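Long-range contacts in fiber protein 2 (Fowl adenovirus 1, PDB 2VTW), which probably binds a host-cell receptor through its trimeric C-terminal head domain, giving the virion its first attachment to the target cell: residues S15-N20 with N30-L35; V50-T55 with G185-G190; R70-W75 with A176-P181; G140-G145 with P181-T186. One frame throughout, in Å; residues are numbered along the deposited sequence.

Contact 1 of 4, residues S15-N20 with N30-L35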
loop_
_atom_site.group_PDB
_atom_site.type_symbol
_atom_site.label_atom_id
_atom_site.label_comp_id
_atom_site.label_asym_id
_atom_site.label_seq_id
_atom_site.Cartn_x
_atom_site.Cartn_y
_atom_site.Cartn_z
ATOM N N SER A 15 -11.828 -11.357 19.528
ATOM C CA SER A 15 -12.686 -11.777 20.631
ATOM C C SER A 15 -12.113 -11.458 22.024
ATOM O O SER A 15 -12.891 -11.233 22.955
ATOM C CB SER A 15 -12.966 -13.287 20.495
ATOM O OG SER A 15 -11.835 -14.026 20.012
ATOM N N SER A 16 -10.776 -11.419 22.157
ATOM C CA SER A 16 -10.086 -11.214 23.461
ATOM C C SER A 16 -9.399 -9.856 23.579
ATOM O O SER A 16 -8.347 -9.640 22.976
ATOM C CB SER A 16 -9.017 -12.285 23.668
ATOM O OG SER A 16 -9.587 -13.573 23.615
ATOM N N PRO A 17 -9.972 -8.940 24.365
ATOM C CA PRO A 17 -9.400 -7.594 24.480
ATOM C C PRO A 17 -8.140 -7.485 25.364
ATOM O O PRO A 17 -8.114 -6.707 26.334
ATOM C CB PRO A 17 -10.565 -6.775 25.018
ATOM C CG PRO A 17 -11.392 -7.771 25.781
ATOM C CD PRO A 17 -11.213 -9.090 25.151
ATOM N N THR A 18 -7.090 -8.218 24.981
ATOM C CA THR A 18 -5.801 -8.209 25.710
ATOM C C THR A 18 -4.843 -7.072 25.298
ATOM O O THR A 18 -3.808 -6.893 25.924
ATOM C CB THR A 18 -5.081 -9.534 25.525
ATOM O OG1 THR A 18 -4.865 -9.767 24.127
ATOM C CG2 THR A 18 -5.925 -10.671 26.100
ATOM N N GLY A 19 -5.193 -6.292 24.262
ATOM C CA GLY A 19 -4.352 -5.198 23.813
ATOM C C GLY A 19 -4.537 -3.961 24.664
ATOM O O GLY A 19 -5.653 -3.665 25.083
ATOM N N ASN A 20 -3.432 -3.264 24.939
ATOM C CA ASN A 20 -3.444 -2.027 25.718
ATOM C C ASN A 20 -3.226 -0.852 24.782
ATOM O O ASN A 20 -2.083 -0.551 24.403
ATOM C CB ASN A 20 -2.334 -2.014 26.784
ATOM C CG ASN A 20 -2.500 -3.089 27.831
ATOM O OD1 ASN A 20 -3.615 -3.446 28.205
ATOM N ND2 ASN A 20 -1.378 -3.609 28.322
ATOM N N ASN A 30 -8.837 -1.156 26.373
ATOM C CA ASN A 30 -8.524 -2.467 25.871
ATOM C C ASN A 30 -9.260 -2.805 24.559
ATOM O O ASN A 30 -10.429 -2.488 24.389
ATOM C CB ASN A 30 -8.830 -3.482 26.961
ATOM C CG ASN A 30 -8.015 -3.220 28.219
ATOM O OD1 ASN A 30 -8.568 -2.889 29.276
ATOM N ND2 ASN A 30 -6.678 -3.304 28.092
ATOM N N GLY A 31 -8.557 -3.463 23.650
ATOM C CA GLY A 31 -9.126 -3.853 22.366
ATOM C C GLY A 31 -8.561 -5.184 21.962
ATOM O O GLY A 31 -7.531 -5.590 22.487
ATOM N N SER A 32 -9.254 -5.876 21.058
ATOM C CA SER A 32 -8.745 -7.103 20.464
ATOM C C SER A 32 -7.963 -6.760 19.197
ATOM O O SER A 32 -8.088 -5.656 18.661
ATOM C CB SER A 32 -9.894 -8.053 20.142
ATOM O OG SER A 32 -10.802 -8.100 21.248
ATOM N N TYR A 33 -7.158 -7.696 18.724
ATOM C CA TYR A 33 -6.360 -7.449 17.530
ATOM C C TYR A 33 -6.026 -8.774 16.892
ATOM O O TYR A 33 -6.044 -9.826 17.547
ATOM C CB TYR A 33 -5.083 -6.656 17.858
ATOM C CG TYR A 33 -4.095 -7.485 18.642
ATOM C CD1 TYR A 33 -3.229 -8.344 17.984
ATOM C CD2 TYR A 33 -4.090 -7.479 20.039
ATOM C CE1 TYR A 33 -2.346 -9.159 18.680
ATOM C CE2 TYR A 33 -3.197 -8.320 20.766
ATOM C CZ TYR A 33 -2.332 -9.144 20.063
ATOM O OH TYR A 33 -1.451 -9.979 20.697
ATOM N N PHE A 34 -5.741 -8.731 15.596
ATOM C CA PHE A 34 -5.118 -9.838 14.941
ATOM C C PHE A 34 -3.985 -9.289 14.073
ATOM O O PHE A 34 -4.209 -8.431 13.204
ATOM C CB PHE A 34 -6.141 -10.606 14.144
ATOM C CG PHE A 34 -5.681 -11.967 13.740
ATOM C CD1 PHE A 34 -5.121 -12.838 14.673
ATOM C CD2 PHE A 34 -5.797 -12.397 12.443
ATOM C CE1 PHE A 34 -4.698 -14.092 14.316
ATOM C CE2 PHE A 34 -5.359 -13.668 12.082
ATOM C CZ PHE A 34 -4.800 -14.503 13.036
ATOM N N LEU A 35 -2.778 -9.789 14.338
ATOM C CA LEU A 35 -1.514 -9.307 13.760
ATOM C C LEU A 35 -0.869 -10.445 12.991
ATOM O O LEU A 35 -0.639 -11.524 13.545
ATOM C CB LEU A 35 -0.582 -8.868 14.892
ATOM C CG LEU A 35 0.868 -8.515 14.549
ATOM C CD1 LEU A 35 0.876 -7.322 13.555
ATOM C CD2 LEU A 35 1.672 -8.180 15.836
HETATM O O HOH W 1 -7.288 -10.119 20.520
#
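The Tyr33 ring is met obliquely by two neighbours from 15-20. Thr18 OG1 lies 4.0 Å from Tyr33 CE2, and Gly19 CA lies 4.4 Å from Tyr33 CD2. The Thr18 and Tyr33 side chains cross at about a right angle. Leu35 N sits at the edge of the ring, in its plane. The ring's far end is held elsewhere, since Tyr33 OH hydrogen-bonds to Ser9 OG and Gly89 N.

The other flat group is the amide of Asn30. In one of the two modelled conformers of Asn20, that side chain lies beside it. Asn30 ND2 makes a straight hydrogen bond to Gly19 O (3.2 Å, 164°). Gly19 O lies in the Asn30 amide plane, yet ND2 stands above the Gly19 carbonyl plane. Gly31 N reaches the same Gly19 O from the opposite face, also at 3.2 Å. Gly19 N in turn gives a hydrogen bond to Gly31 O, 3.0 Å away. Gly19 and Gly31 are thus a hydrogen-bonded pair of the antiparallel hairpin formed by strands 4-23 and 28-40.

Before Gly19 the chain bends in an inverse gamma turn centred on Pro17. There Ser32 OG packs 3.2 Å from Ser16 C without bonding to the turn. Water 1 links the backbones instead: it donates to Ser16 O and accepts from Tyr33 N. The two donors on Gly19 O therefore tie the Asn30 amide to the hairpin, and the water carries the link between the strands past the point where the turn interrupts direct pairing.

Contact 2 of 4, residues V50-T55 with G185-G190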
loop_
_atom_site.group_PDB
_atom_site.type_symbol
_atom_site.label_atom_id
_atom_site.label_comp_id
_atom_site.label_asym_id
_atom_site.label_seq_id
_atom_site.Cartn_x
_atom_site.Cartn_y
_atom_site.Cartn_z
ATOM N N VAL A 50 -7.960 -4.421 14.184
ATOM C CA VAL A 50 -8.244 -3.929 15.545
ATOM C C VAL A 50 -9.768 -3.879 15.746
ATOM O O VAL A 50 -10.502 -3.414 14.856
ATOM C CB VAL A 50 -7.629 -2.513 15.799
ATOM C CG1 VAL A 50 -8.188 -1.861 17.083
ATOM C CG2 VAL A 50 -6.111 -2.585 15.898
ATOM N N LYS A 51 -10.251 -4.354 16.898
ATOM C CA LYS A 51 -11.683 -4.169 17.280
ATOM C C LYS A 51 -11.805 -3.658 18.731
ATOM O O LYS A 51 -11.114 -4.148 19.620
ATOM C CB LYS A 51 -12.477 -5.455 17.044
ATOM C CG LYS A 51 -13.987 -5.306 17.216
ATOM C CD LYS A 51 -14.675 -6.643 17.019
ATOM C CE LYS A 51 -16.171 -6.550 17.254
ATOM N NZ LYS A 51 -16.776 -7.811 16.757
ATOM N N VAL A 52 -12.640 -2.635 18.941
ATOM C CA VAL A 52 -12.900 -2.073 20.256
ATOM C C VAL A 52 -14.414 -2.178 20.549
ATOM O O VAL A 52 -15.237 -1.714 19.756
ATOM C CB VAL A 52 -12.442 -0.604 20.349
ATOM C CG1 VAL A 52 -12.462 -0.116 21.799
ATOM C CG2 VAL A 52 -11.044 -0.438 19.753
ATOM N N ASP A 53 -14.757 -2.832 21.662
ATOM C CA ASP A 53 -16.144 -3.072 22.116
ATOM C C ASP A 53 -16.294 -2.209 23.376
ATOM O O ASP A 53 -15.490 -2.327 24.306
ATOM C CB ASP A 53 -16.327 -4.569 22.400
ATOM C CG ASP A 53 -17.783 -4.976 22.749
ATOM O OD1 ASP A 53 -18.522 -4.217 23.420
ATOM O OD2 ASP A 53 -18.172 -6.107 22.374
ATOM N N THR A 54 -17.269 -1.303 23.386
ATOM C CA THR A 54 -17.446 -0.384 24.505
ATOM C C THR A 54 -17.745 -1.125 25.817
ATOM O O THR A 54 -17.466 -0.601 26.904
ATOM C CB THR A 54 -18.542 0.678 24.230
ATOM O OG1 THR A 54 -19.786 0.026 23.963
ATOM C CG2 THR A 54 -18.146 1.575 23.047
ATOM N N THR A 55 -18.280 -2.339 25.709
ATOM C CA THR A 55 -18.569 -3.153 26.888
ATOM C C THR A 55 -17.356 -3.934 27.424
ATOM O O THR A 55 -17.439 -4.509 28.514
ATOM C CB THR A 55 -19.754 -4.146 26.655
ATOM O OG1 THR A 55 -19.349 -5.232 25.808
ATOM C CG2 THR A 55 -20.989 -3.407 26.061
ATOM N N GLY A 185 -21.473 0.207 21.572
ATOM C CA GLY A 185 -21.379 -0.647 20.407
ATOM C C GLY A 185 -19.936 -1.002 20.140
ATOM O O GLY A 185 -19.109 -0.959 21.042
ATOM N N THR A 186 -19.645 -1.356 18.889
ATOM C CA THR A 186 -18.320 -1.826 18.470
ATOM C C THR A 186 -17.854 -1.151 17.164
ATOM O O THR A 186 -18.671 -0.669 16.372
ATOM C CB THR A 186 -18.266 -3.384 18.288
ATOM O OG1 THR A 186 -18.876 -3.773 17.052
ATOM C CG2 THR A 186 -18.934 -4.120 19.474
ATOM N N VAL A 187 -16.526 -1.111 16.991
ATOM C CA VAL A 187 -15.869 -0.633 15.771
ATOM C C VAL A 187 -14.747 -1.620 15.483
ATOM O O VAL A 187 -14.033 -2.032 16.390
ATOM C CB VAL A 187 -15.333 0.807 15.903
ATOM C CG1 VAL A 187 -14.334 0.913 17.054
ATOM C CG2 VAL A 187 -14.700 1.288 14.552
ATOM N N ALA A 188 -14.674 -2.076 14.241
ATOM C CA ALA A 188 -13.696 -3.046 13.802
ATOM C C ALA A 188 -13.090 -2.541 12.484
ATOM O O ALA A 188 -13.812 -2.058 11.583
ATOM C CB ALA A 188 -14.317 -4.413 13.628
ATOM N N ILE A 189 -11.767 -2.637 12.390
ATOM C CA ILE A 189 -11.015 -1.999 11.313
ATOM C C ILE A 189 -9.957 -2.946 10.826
ATOM O O ILE A 189 -9.332 -3.651 11.623
ATOM C CB ILE A 189 -10.357 -0.683 11.777
ATOM C CG1 ILE A 189 -9.568 -0.018 10.638
ATOM C CG2 ILE A 189 -9.436 -0.948 12.944
ATOM C CD1 ILE A 189 -9.192 1.419 10.901
ATOM N N GLY A 190 -9.777 -2.957 9.505
ATOM C CA GLY A 190 -8.694 -3.682 8.855
ATOM C C GLY A 190 -9.133 -4.400 7.600
ATOM O O GLY A 190 -10.302 -4.312 7.205
#
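Val50 and Val52 meet Ile189 and Val187 on one face of the strand pair. Val50 CB packs 3.7 Å from Ile189 CG2, and Val52 CB is 4.1 Å from Val187 CG1. On the other face Lys51 CG lies 3.7 Å from Ala188 CB. CG is anti to the backbone N (chi1 -172°), and the extended chain beyond it brings CE to Thr186, near OG1 and CB. Further on, the methyl CG2 of Thr186 rests 3.6 Å from Asp53 CG.

Strands 43-53 and 185-197 run antiparallel here, in the beta-sandwich of the fibre head. The backbones of Val50 and Ile189 bond in both directions, as do those of Val52 and Val187. At the end of the ladder Thr54 N gives a nearly straight bond to Gly185 O (3.0 Å, 174°). Gly185 N donates to Thr54 OG1, 2.9 Å away. Where strand 43-53 ends, Asp53 OD1 turns to Thr55: it accepts from Thr55 N in an Asx turn and from Thr55 OG1 at 2.7 Å. Both donors come from the same face of the carboxylate.

Outside the pair, Phe171 packs on Val50 and Ile189, and Leu178 on Val52. The hydroxyl of Thr186 is hydrogen-bonded to Thr139 OG1 of strand 129-140. On the opposite face from the valines, Ala188 packs against Ile110 of a neighbouring subunit of the trimer.

Contact 3 of 4, residues R70-W75 with A176-P181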
loop_
_atom_site.group_PDB
_atom_site.type_symbol
_atom_site.label_atom_id
_atom_site.label_comp_id
_atom_site.label_asym_id
_atom_site.label_seq_id
_atom_site.Cartn_x
_atom_site.Cartn_y
_atom_site.Cartn_z
ATOM N N ARG A 70 -10.378 11.727 19.273
ATOM C CA ARG A 70 -10.624 10.973 18.036
ATOM C C ARG A 70 -9.486 9.994 17.649
ATOM O O ARG A 70 -9.714 9.067 16.854
ATOM C CB ARG A 70 -10.915 11.949 16.893
ATOM C CG ARG A 70 -12.253 12.668 17.061
ATOM C CD ARG A 70 -12.606 13.579 15.911
ATOM N NE ARG A 70 -11.722 14.739 15.757
ATOM C CZ ARG A 70 -10.817 14.921 14.783
ATOM N NH1 ARG A 70 -10.605 14.015 13.822
ATOM N NH2 ARG A 70 -10.096 16.039 14.764
ATOM N N TYR A 71 -8.283 10.185 18.203
ATOM C CA TYR A 71 -7.113 9.360 17.825
ATOM C C TYR A 71 -6.809 8.314 18.866
ATOM O O TYR A 71 -7.076 8.506 20.036
ATOM C CB TYR A 71 -5.859 10.200 17.628
ATOM C CG TYR A 71 -5.870 11.196 16.497
ATOM C CD1 TYR A 71 -7.041 11.526 15.789
ATOM C CD2 TYR A 71 -4.715 11.856 16.161
ATOM C CE1 TYR A 71 -7.012 12.461 14.767
ATOM C CE2 TYR A 71 -4.694 12.802 15.171
ATOM C CZ TYR A 71 -5.829 13.085 14.468
ATOM O OH TYR A 71 -5.758 14.025 13.475
ATOM N N PHE A 72 -6.259 7.190 18.428
ATOM C CA PHE A 72 -5.682 6.226 19.349
ATOM C C PHE A 72 -4.547 5.444 18.707
ATOM O O PHE A 72 -4.532 5.243 17.477
ATOM C CB PHE A 72 -6.744 5.302 19.947
ATOM C CG PHE A 72 -7.323 4.291 19.001
ATOM C CD1 PHE A 72 -6.704 3.073 18.802
ATOM C CD2 PHE A 72 -8.541 4.533 18.366
ATOM C CE1 PHE A 72 -7.237 2.132 17.962
ATOM C CE2 PHE A 72 -9.096 3.592 17.520
ATOM C CZ PHE A 72 -8.454 2.386 17.322
ATOM N N THR A 73 -3.604 4.997 19.539
ATOM C CA THR A 73 -2.368 4.375 19.051
ATOM C C THR A 73 -2.275 2.934 19.493
ATOM O O THR A 73 -2.602 2.589 20.643
ATOM C CB THR A 73 -1.133 5.159 19.524
ATOM O OG1 THR A 73 -1.231 6.507 19.061
ATOM C CG2 THR A 73 0.188 4.523 19.042
ATOM N N VAL A 74 -1.846 2.098 18.562
ATOM C CA VAL A 74 -1.478 0.721 18.809
ATOM C C VAL A 74 0.020 0.559 18.425
ATOM O O VAL A 74 0.458 1.005 17.355
ATOM C CB VAL A 74 -2.356 -0.249 17.986
ATOM C CG1 VAL A 74 -1.867 -1.719 18.126
ATOM C CG2 VAL A 74 -3.797 -0.129 18.438
ATOM N N TRP A 75 0.796 -0.034 19.332
ATOM C CA TRP A 75 2.208 -0.346 19.111
ATOM C C TRP A 75 2.379 -1.787 18.696
ATOM O O TRP A 75 1.954 -2.682 19.412
ATOM C CB TRP A 75 3.009 -0.092 20.401
ATOM C CG TRP A 75 3.239 1.342 20.633
ATOM C CD1 TRP A 75 2.515 2.165 21.422
ATOM C CD2 TRP A 75 4.269 2.149 20.037
ATOM N NE1 TRP A 75 3.022 3.439 21.359
ATOM C CE2 TRP A 75 4.097 3.453 20.508
ATOM C CE3 TRP A 75 5.294 1.894 19.127
ATOM C CZ2 TRP A 75 4.936 4.495 20.127
ATOM C CZ3 TRP A 75 6.118 2.920 18.752
ATOM C CH2 TRP A 75 5.948 4.200 19.251
ATOM N N ALA A 176 -15.924 11.925 16.746
ATOM C CA ALA A 176 -15.821 11.536 18.160
ATOM C C ALA A 176 -16.898 10.497 18.515
ATOM O O ALA A 176 -17.987 10.489 17.937
ATOM C CB ALA A 176 -15.909 12.786 19.067
ATOM N N GLY A 177 -16.584 9.584 19.425
ATOM C CA GLY A 177 -17.599 8.656 19.904
ATOM C C GLY A 177 -17.100 7.432 20.656
ATOM O O GLY A 177 -17.750 6.974 21.608
ATOM N N LEU A 178 -15.964 6.889 20.218
ATOM C CA LEU A 178 -15.383 5.701 20.834
ATOM C C LEU A 178 -15.104 5.895 22.329
ATOM O O LEU A 178 -15.140 4.930 23.077
ATOM C CB LEU A 178 -14.088 5.305 20.108
ATOM C CG LEU A 178 -13.381 3.995 20.495
ATOM C CD1 LEU A 178 -14.290 2.777 20.397
ATOM C CD2 LEU A 178 -12.123 3.791 19.642
ATOM N N PHE A 179 -14.833 7.136 22.736
ATOM C CA PHE A 179 -14.412 7.456 24.107
ATOM C C PHE A 179 -15.443 8.267 24.906
ATOM O O PHE A 179 -15.155 8.738 26.002
ATOM C CB PHE A 179 -13.045 8.161 24.048
ATOM C CG PHE A 179 -12.016 7.349 23.315
ATOM C CD1 PHE A 179 -11.614 6.115 23.826
ATOM C CD2 PHE A 179 -11.514 7.767 22.085
ATOM C CE1 PHE A 179 -10.715 5.338 23.156
ATOM C CE2 PHE A 179 -10.604 6.993 21.406
ATOM C CZ PHE A 179 -10.206 5.773 21.934
ATOM N N ASN A 180 -16.639 8.416 24.339
ATOM C CA ASN A 180 -17.766 9.042 25.013
ATOM C C ASN A 180 -18.591 7.935 25.673
ATOM O O ASN A 180 -19.133 7.071 24.977
ATOM C CB ASN A 180 -18.601 9.861 24.023
ATOM C CG ASN A 180 -19.795 10.532 24.673
ATOM O OD1 ASN A 180 -20.587 9.880 25.334
ATOM N ND2 ASN A 180 -19.935 11.844 24.474
ATOM N N PRO A 181 -18.689 7.959 27.026
ATOM C CA PRO A 181 -19.312 6.850 27.785
ATOM C C PRO A 181 -20.816 6.641 27.527
ATOM O O PRO A 181 -21.356 5.583 27.885
ATOM C CB PRO A 181 -19.052 7.217 29.257
ATOM C CG PRO A 181 -18.802 8.702 29.268
ATOM C CD PRO A 181 -18.218 9.050 27.909
#
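Phe72 receives Leu178 and Phe179 from the loop at 176-181. The contact joins strand 71-76 of the head's beta-sandwich to the connection between strands 163-173 and 185-197. That connection folds into a type I beta turn from Gly177 to Asn180, closed by Asn180 N bonding to Gly177 O.

The central residues of the turn, Leu178 and Phe179, both direct their CB toward the strand. Each of their side chains crosses that of Phe72 at about a right angle. Leu178 CD2 meets Phe72 CE2 at 3.7 Å, with Phe72 CD2 the next nearest ring atom. Phe179 CZ approaches nearer the root of the same side chain, 4.0 Å from Phe72 CB. Both approaches to the Phe72 ring are oblique. Within the turn, Leu178 CG lies over one face of the Phe179 ring, 3.9 Å above the plane and offset toward the rim. Phe179 CE2 also comes within 4.1 Å of Tyr71 O.

The three side chains belong to a larger apolar cluster. Phe72 stacks on Phe171, and the rings of Phe72 and Phe179 each meet Phe29 edge-to-face. No hydrogen bond crosses between the two segments, so they are held together by packing.

The margin of the contact is different, because Arg70 and Ala176 are exposed. Arg70 NH1 is engaged by Cys173 O at the end of strand 163-173. The aliphatic part of the arginine does the touching here: Arg70 CG lies 3.8 Å from Ala176 N.

Contact 4 of 4, residues G140-G145 with P181-T186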
loop_
_atom_site.group_PDB
_atom_site.type_symbol
_atom_site.label_atom_id
_atom_site.label_comp_id
_atom_site.label_asym_id
_atom_site.label_seq_id
_atom_site.Cartn_x
_atom_site.Cartn_y
_atom_site.Cartn_z
ATOM N N GLY A 140 -24.172 -1.143 17.123
ATOM C CA GLY A 140 -24.672 -0.219 18.142
ATOM C C GLY A 140 -24.803 1.190 17.603
ATOM O O GLY A 140 -24.938 1.388 16.405
ATOM N N SER A 141 -24.762 2.169 18.495
ATOM C CA SER A 141 -24.820 3.574 18.111
ATOM C C SER A 141 -23.449 4.192 17.829
ATOM O O SER A 141 -23.381 5.347 17.421
ATOM C CB SER A 141 -25.533 4.398 19.197
ATOM O OG SER A 141 -24.872 4.304 20.457
ATOM N N LEU A 142 -22.366 3.449 18.051
ATOM C CA LEU A 142 -21.001 3.968 17.770
ATOM C C LEU A 142 -20.846 4.248 16.280
ATOM O O LEU A 142 -21.168 3.393 15.463
ATOM C CB LEU A 142 -19.912 2.972 18.230
ATOM C CG LEU A 142 -18.429 3.339 18.021
ATOM C CD1 LEU A 142 -18.018 4.642 18.731
ATOM C CD2 LEU A 142 -17.555 2.180 18.468
ATOM N N ASN A 143 -20.390 5.466 15.954
ATOM C CA ASN A 143 -20.105 5.889 14.572
ATOM C C ASN A 143 -18.893 6.816 14.549
ATOM O O ASN A 143 -18.997 8.032 14.722
ATOM C CB ASN A 143 -21.331 6.573 13.913
ATOM C CG ASN A 143 -21.163 6.772 12.395
ATOM O OD1 ASN A 143 -20.048 6.905 11.872
ATOM N ND2 ASN A 143 -22.280 6.787 11.685
ATOM N N THR A 144 -17.729 6.218 14.326
ATOM C CA THR A 144 -16.459 6.956 14.209
ATOM C C THR A 144 -16.262 7.651 12.854
ATOM O O THR A 144 -15.337 8.464 12.690
ATOM C CB THR A 144 -15.259 5.982 14.369
ATOM O OG1 THR A 144 -15.324 4.972 13.352
ATOM C CG2 THR A 144 -15.269 5.308 15.768
ATOM N N GLY A 145 -17.113 7.332 11.884
ATOM C CA GLY A 145 -16.833 7.695 10.490
ATOM C C GLY A 145 -15.652 6.871 9.952
ATOM O O GLY A 145 -15.323 5.813 10.484
ATOM N N PRO A 181 -18.689 7.959 27.026
ATOM C CA PRO A 181 -19.312 6.850 27.785
ATOM C C PRO A 181 -20.816 6.641 27.527
ATOM O O PRO A 181 -21.356 5.583 27.885
ATOM C CB PRO A 181 -19.052 7.217 29.257
ATOM C CG PRO A 181 -18.802 8.702 29.268
ATOM C CD PRO A 181 -18.218 9.050 27.909
ATOM N N THR A 182 -21.478 7.609 26.901
ATOM C CA THR A 182 -22.903 7.455 26.574
ATOM C C THR A 182 -23.120 6.741 25.232
ATOM O O THR A 182 -24.233 6.291 24.947
ATOM C CB THR A 182 -23.636 8.808 26.606
ATOM O OG1 THR A 182 -23.205 9.635 25.520
ATOM C CG2 THR A 182 -23.348 9.529 27.927
ATOM N N VAL A 183 -22.047 6.605 24.437
ATOM C CA VAL A 183 -22.089 5.925 23.131
ATOM C C VAL A 183 -21.641 4.485 23.264
ATOM O O VAL A 183 -20.607 4.219 23.853
ATOM C CB VAL A 183 -21.172 6.612 22.113
ATOM C CG1 VAL A 183 -21.073 5.783 20.820
ATOM C CG2 VAL A 183 -21.669 8.018 21.833
ATOM N N ASN A 184 -22.407 3.561 22.698
ATOM C CA ASN A 184 -22.128 2.139 22.858
ATOM C C ASN A 184 -22.111 1.372 21.548
ATOM O O ASN A 184 -22.683 1.813 20.550
ATOM C CB ASN A 184 -23.170 1.528 23.799
ATOM C CG ASN A 184 -22.921 1.906 25.256
ATOM O OD1 ASN A 184 -23.690 2.666 25.861
ATOM N ND2 ASN A 184 -21.821 1.383 25.824
ATOM N N GLY A 185 -21.473 0.207 21.572
ATOM C CA GLY A 185 -21.379 -0.647 20.407
ATOM C C GLY A 185 -19.936 -1.002 20.140
ATOM O O GLY A 185 -19.109 -0.959 21.042
ATOM N N THR A 186 -19.645 -1.356 18.889
ATOM C CA THR A 186 -18.320 -1.826 18.470
ATOM C C THR A 186 -17.854 -1.151 17.164
ATOM O O THR A 186 -18.671 -0.669 16.372
ATOM C CB THR A 186 -18.266 -3.384 18.288
ATOM O OG1 THR A 186 -18.876 -3.773 17.052
ATOM C CG2 THR A 186 -18.934 -4.120 19.474
#
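Leu142 reaches from the loop at 140-145 across Val183, Asn184 and Thr186. Its CB lies 3.8 Å from Asn184 O and close to Val183 CG1. CG is anti to the backbone N (chi1 -180°), and the two methyls part beyond it. CD1 packs 3.9 Å from Val183 CG1, and the two side chains cross at about a right angle. CD2 goes to the strand backbone, 3.6 Å from Thr186 C. Leu178 and Val187 also pack on this leucine, which is buried although the contact as a whole lies at the surface.

The polar part converges on one atom. Asn184 O accepts weak hydrogen bonds from Ser141 N at 2.9 Å, from Leu142 N at 3.0 Å and from Ser141 OG at 3.3 Å. The side chain of Asn184 turns elsewhere, with ND2 bonded to Thr54 OG1. Next to it the backbones come close, and Gly140 CA is 4.0 Å from Gly185 CA. Gly140 and Gly185 form an antiparallel non-hydrogen-bonded pair where strand 129-140 ends and strand 185-197 begins, at the margin of the beta-sandwich of the fibre head.

In the fold
Contact 2 is the buried one, contacts 1 and 3 are partly buried, and contact 4 lies at the surface. Contacts 1 and 2 are neighbours in one sheet, as strands 28-40 and 43-53 pair through Ser32 and Lys51. Contacts 2 and 4 both use strand 185-197 and share Gly185 and Thr186. Leu178 of contact 3 packs on Val52 and Val187 of contact 2, and its backbone N lies near Leu142 CD1 of contact 4. The chemistry follows position. Contact 2 is a regular backbone ladder, contact 3 is apolar, contact 1 adds an amide and a water, and contact 4 combines weak bonds with one buried leucine.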